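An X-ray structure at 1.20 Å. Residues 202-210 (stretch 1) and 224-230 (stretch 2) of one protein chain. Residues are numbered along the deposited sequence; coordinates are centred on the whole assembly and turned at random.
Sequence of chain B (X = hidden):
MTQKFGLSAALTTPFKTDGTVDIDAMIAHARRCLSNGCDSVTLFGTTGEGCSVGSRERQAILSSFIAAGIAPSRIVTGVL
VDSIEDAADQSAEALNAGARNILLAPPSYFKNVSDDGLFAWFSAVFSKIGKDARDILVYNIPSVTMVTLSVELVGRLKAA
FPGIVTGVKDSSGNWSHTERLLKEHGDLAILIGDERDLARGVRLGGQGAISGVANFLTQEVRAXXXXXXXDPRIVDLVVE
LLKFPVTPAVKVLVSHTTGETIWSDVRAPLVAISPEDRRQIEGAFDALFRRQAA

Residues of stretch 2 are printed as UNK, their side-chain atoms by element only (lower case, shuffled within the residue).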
ATOM      1  N   VAL B 202     -28.004  -8.232   8.372  1.00  7.85           N
ATOM      2  CA  VAL B 202     -29.022  -7.206   8.249  1.00  8.41           C
ATOM      3  C   VAL B 202     -30.171  -7.500   9.214  1.00  8.53           C
ATOM      4  O   VAL B 202     -30.693  -6.603   9.865  1.00  9.26           O
ATOM      5  CB  VAL B 202     -29.476  -7.070   6.785  1.00  8.19           C
ATOM      6  CG1 VAL B 202     -30.748  -6.235   6.639  1.00  9.57           C
ATOM      7  CG2 VAL B 202     -28.328  -6.464   5.949  1.00  8.38           C
ATOM      8  N   ARG B 203     -30.564  -8.775   9.328  1.00  8.69           N
ATOM      9  CA  ARG B 203     -31.623  -9.143  10.258  1.00  9.83           C
ATOM     10  C   ARG B 203     -31.231  -8.876  11.718  1.00  9.95           C
ATOM     11  O   ARG B 203     -32.118  -8.776  12.572  1.00 12.26           O
ATOM     12  CB  ARG B 203     -32.060 -10.580  10.022  1.00  9.67           C
ATOM     13  CG  ARG B 203     -32.770 -10.770   8.691  1.00  9.43           C
ATOM     14  CD  ARG B 203     -33.450 -12.138   8.556  1.00 10.00           C
ATOM     15  NE  ARG B 203     -32.521 -13.263   8.565  1.00 10.17           N
ATOM     16  CZ  ARG B 203     -31.937 -13.786   7.480  1.00 10.67           C
ATOM     17  NH1 ARG B 203     -32.152 -13.286   6.285  1.00 10.52           N
ATOM     18  NH2 ARG B 203     -31.139 -14.829   7.595  1.00 12.21           N
ATOM     19  N   LEU B 204     -29.948  -8.788  12.017  1.00  9.89           N
ATOM     20  CA  LEU B 204     -29.416  -8.461  13.318  1.00 10.60           C
ATOM     21  C   LEU B 204     -29.013  -7.006  13.451  1.00 11.24           C
ATOM     22  O   LEU B 204     -28.331  -6.667  14.411  1.00 13.99           O
ATOM     23  CB  LEU B 204     -28.229  -9.354  13.634  1.00 11.85           C
ATOM     24  CG  LEU B 204     -28.557 -10.793  13.949  1.00 12.68           C
ATOM     25  CD1 LEU B 204     -27.308 -11.637  13.849  1.00 16.53           C
ATOM     26  CD2 LEU B 204     -29.175 -10.917  15.340  1.00 15.13           C
ATOM     27  N   GLY B 205     -29.398  -6.154  12.508  1.00 10.00           N
ATOM     28  CA  GLY B 205     -29.141  -4.732  12.642  1.00  9.78           C
ATOM     29  C   GLY B 205     -28.102  -4.170  11.698  1.00  8.79           C
ATOM     30  O   GLY B 205     -27.851  -2.965  11.718  1.00  9.26           O
ATOM     31  N   GLY B 206     -27.507  -4.994  10.854  1.00  8.02           N
ATOM     32  CA  GLY B 206     -26.587  -4.459   9.869  1.00  7.45           C
ATOM     33  C   GLY B 206     -27.240  -3.474   8.936  1.00  6.93           C
ATOM     34  O   GLY B 206     -28.387  -3.634   8.555  1.00  8.05           O
ATOM     35  N   GLN B 207     -26.489  -2.455   8.527  1.00  6.97           N
ATOM     36  CA  GLN B 207     -27.017  -1.364   7.711  1.00  7.10           C
ATOM     37  C   GLN B 207     -26.826  -1.502   6.231  1.00  7.52           C
ATOM     38  O   GLN B 207     -27.211  -0.602   5.494  1.00  8.48           O
ATOM     39  CB  GLN B 207     -26.464  -0.016   8.184  1.00  7.72           C
ATOM     40  CG  GLN B 207     -27.130   0.522   9.416  1.00  8.37           C
ATOM     41  CD  GLN B 207     -26.844   2.000   9.625  1.00  8.61           C
ATOM     42  OE1 GLN B 207     -26.728   2.770   8.681  1.00  9.50           O
ATOM     43  NE2 GLN B 207     -26.713   2.389  10.895  1.00 10.51           N
ATOM     44  N   GLY B 208     -26.259  -2.614   5.763  1.00  6.36           N
ATOM     45  CA  GLY B 208     -26.157  -2.868   4.354  1.00  6.77           C
ATOM     46  C   GLY B 208     -24.792  -3.346   3.900  1.00  5.87           C
ATOM     47  O   GLY B 208     -24.161  -4.168   4.557  1.00  5.91           O
ATOM     48  N   ALA B 209     -24.365  -2.887   2.715  1.00  6.24           N
ATOM     49  CA  ALA B 209     -23.173  -3.419   2.060  1.00  5.96           C
ATOM     50  C   ALA B 209     -22.629  -2.437   1.038  1.00  5.40           C
ATOM     51  O   ALA B 209     -23.394  -1.669   0.444  1.00  6.46           O
ATOM     52  CB  ALA B 209     -23.506  -4.762   1.343  1.00  6.82           C
ATOM     53  N   ILE B 210     -21.331  -2.538   0.846  1.00  6.02           N
ATOM     54  CA  ILE B 210     -20.633  -1.979  -0.295  1.00  6.33           C
ATOM     55  C   ILE B 210     -20.214  -3.189  -1.126  1.00  5.98           C
ATOM     56  O   ILE B 210     -19.295  -3.902  -0.764  1.00  6.98           O
ATOM     57  CB  ILE B 210     -19.427  -1.122   0.121  1.00  6.35           C
ATOM     58  CG1 ILE B 210     -19.874   0.076   0.997  1.00  6.49           C
ATOM     59  CG2 ILE B 210     -18.664  -0.649  -1.110  1.00  7.60           C
ATOM     60  CD1 ILE B 210     -18.749   0.811   1.666  1.00  7.86           C
ATOM     61  N   UNK B 224     -30.973  -8.564  -0.195  1.00  7.21           N
ATOM     62  CA  UNK B 224     -30.169  -9.032   0.917  1.00  7.03           C
ATOM     63  C   UNK B 224     -29.734  -7.876   1.834  1.00  7.34           C
ATOM     64  O   UNK B 224     -29.939  -7.914   3.046  1.00  8.19           O
ATOM     65  s   UNK B 224     -27.667 -11.496  -1.537  1.00  4.71           S
ATOM     66  c   UNK B 224     -28.915  -9.740   0.391  1.00  7.50           C
ATOM     67  c   UNK B 224     -29.184 -10.919  -0.533  1.00  7.32           C
ATOM     68  c   UNK B 224     -26.863 -12.470  -0.203  1.00 11.91           C
ATOM     69  N   UNK B 225     -29.145  -6.845   1.245  1.00  6.89           N
ATOM     70  CA  UNK B 225     -28.467  -5.765   1.968  1.00  7.65           C
ATOM     71  C   UNK B 225     -29.447  -4.819   2.624  1.00  7.54           C
ATOM     72  O   UNK B 225     -29.131  -4.244   3.663  1.00  7.79           O
ATOM     73  c   UNK B 225     -27.563  -4.969   0.998  1.00  8.01           C
ATOM     74  N   UNK B 226     -30.616  -4.616   2.001  1.00  8.37           N
ATOM     75  CA  UNK B 226     -31.611  -3.670   2.503  1.00  9.11           C
ATOM     76  C   UNK B 226     -32.750  -4.429   3.143  1.00  9.34           C
ATOM     77  O   UNK B 226     -33.153  -4.108   4.266  1.00 10.61           O
ATOM     78  c   UNK B 226     -30.917  -1.916   0.866  1.00 10.27           C
ATOM     79  c   UNK B 226     -33.222  -1.794   1.886  1.00 10.97           C
ATOM     80  c   UNK B 226     -32.093  -2.717   1.381  1.00  9.52           C
ATOM     81  N   UNK B 227     -33.291  -5.434   2.453  1.00  9.57           N
ATOM     82  CA  UNK B 227     -34.500  -6.120   2.913  1.00 10.31           C
ATOM     83  C   UNK B 227     -34.217  -7.314   3.820  1.00  9.50           C
ATOM     84  O   UNK B 227     -35.149  -7.872   4.395  1.00 11.21           O
ATOM     85  o   UNK B 227     -36.133  -5.689  -0.300  1.00 18.25           O
ATOM     86  c   UNK B 227     -35.797  -5.396   0.861  1.00 13.69           C
ATOM     87  c   UNK B 227     -35.368  -6.540   1.730  1.00 11.60           C
ATOM     88  o   UNK B 227     -35.807  -4.233   1.314  1.00 17.24           O
ATOM     89  N   UNK B 228     -32.959  -7.715   3.969  1.00  8.93           N
ATOM     90  CA  UNK B 228     -32.607  -8.801   4.861  1.00  8.97           C
ATOM     91  C   UNK B 228     -33.115 -10.162   4.433  1.00  9.49           C
ATOM     92  O   UNK B 228     -33.414 -10.999   5.274  1.00 10.21           O
ATOM     93  N   UNK B 229     -33.221 -10.394   3.132  1.00  8.35           N
ATOM     94  CA  UNK B 229     -33.668 -11.668   2.593  1.00  9.37           C
ATOM     95  C   UNK B 229     -32.483 -12.440   2.035  1.00  8.29           C
ATOM     96  O   UNK B 229     -31.705 -11.925   1.236  1.00  9.16           O
ATOM     97  c   UNK B 229     -35.898 -10.643   1.874  1.00 15.52           C
ATOM     98  c   UNK B 229     -36.669 -11.243   2.972  1.00 21.26           C
ATOM     99  n   UNK B 229     -38.516 -10.519   4.498  1.00 28.75           N
ATOM    100  c   UNK B 229     -34.687 -11.418   1.483  1.00 11.14           C
ATOM    101  c   UNK B 229     -38.014 -10.522   3.102  1.00 22.57           C
ATOM    102  N   UNK B 230     -32.389 -13.704   2.407  1.00  8.89           N
ATOM    103  CA  UNK B 230     -31.355 -14.575   1.871  1.00  8.72           C
ATOM    104  C   UNK B 230     -31.493 -14.730   0.365  1.00  9.26           C
ATOM    105  O   UNK B 230     -32.599 -14.644  -0.192  1.00 10.57           O
ATOM    106  o   UNK B 230     -31.367 -17.191   4.472  1.00 14.05           O
ATOM    107  c   UNK B 230     -31.458 -15.987   2.470  1.00  9.31           C
ATOM    108  c   UNK B 230     -31.153 -16.071   3.945  1.00 11.12           C
ATOM    109  o   UNK B 230     -30.660 -15.113   4.556  1.00 10.80           O
TER
HETATM  110  O   HOH W   1     -29.727  -2.924   6.063  1.00 10.04           O

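Position 224 carries an unbranched side chain of two carbons, a sulfur and a terminal carbon, which identifies methionine. The side chain of M224 leads away from stretch 1, and the residue meets its partner through the backbone instead: its carbonyl O lies 3.6 Å from V202 CG2.

At position 225 a single side-chain carbon is present, 4.1 Å from the CB of A209, an apolar contact between two small groups. One carbon and nothing beyond it means alanine. The backbone of A225 does more than its methyl: its carbonyl O receives a CA-H...O contact from G208, with CA and O 3.3 Å apart, and also lies 3.3 Å from V202 CG2.

Position 226 has three side-chain carbons, one carrying the other two. A fork at CB, the carbon bonded to CA, with two carbons and nothing beyond them, is valine. The CA-to-CB bond of V226 points away from stretch 1, and the nearest approach is a loose one, 4.0 Å from its backbone O to V202 CG1.

Position 227 shows two carbons, the second bearing two oxygens, and touches nothing on stretch 1. The carboxylate carbon is bonded directly to CB, which makes this aspartate; glutamate would have one more carbon between them. D227 points away and is exposed.

Position 228 has no side-chain atoms and is therefore glycine. Its positive phi, at the first residue to leave helical geometry, favours this residue, and the packing agrees: an ideal CB would sit a tight 3.3 Å from both V202 CG1 and R203 CG. With that space free, V202 CG1 approaches the CA of G228 to 3.6 Å.

At position 229 four carbons in a row end in a nitrogen, the pattern of lysine. K229 directs its CB away from stretch 1 and is exposed.

Position 230 again has two carbons, the second with two oxygens, one of which lies 2.9 Å from R203 NH1. It is aspartate, and D230 OD1 forms a salt bridge with that arginine, also accepting a hydrogen bond from R203 NH2 at 3.1 Å.

The contact thus joins a packed region to a polar edge. V202 points toward stretch 2 and fits against backbone atoms, while the two alanines meet nearby. A water donates hydrogen bonds to G206 O (2.9 Å) and A225 O (2.8 Å), linking the two backbones. At the exposed margin, R203 NH1 donates to G228 O at 2.8 Å as well as to D230 OD1; both acceptors lie near the guanidinium plane, so one arginine ties the turn's backbone to its acidic side chain.

Stretch 2, residues 224-230: MAVDGKD
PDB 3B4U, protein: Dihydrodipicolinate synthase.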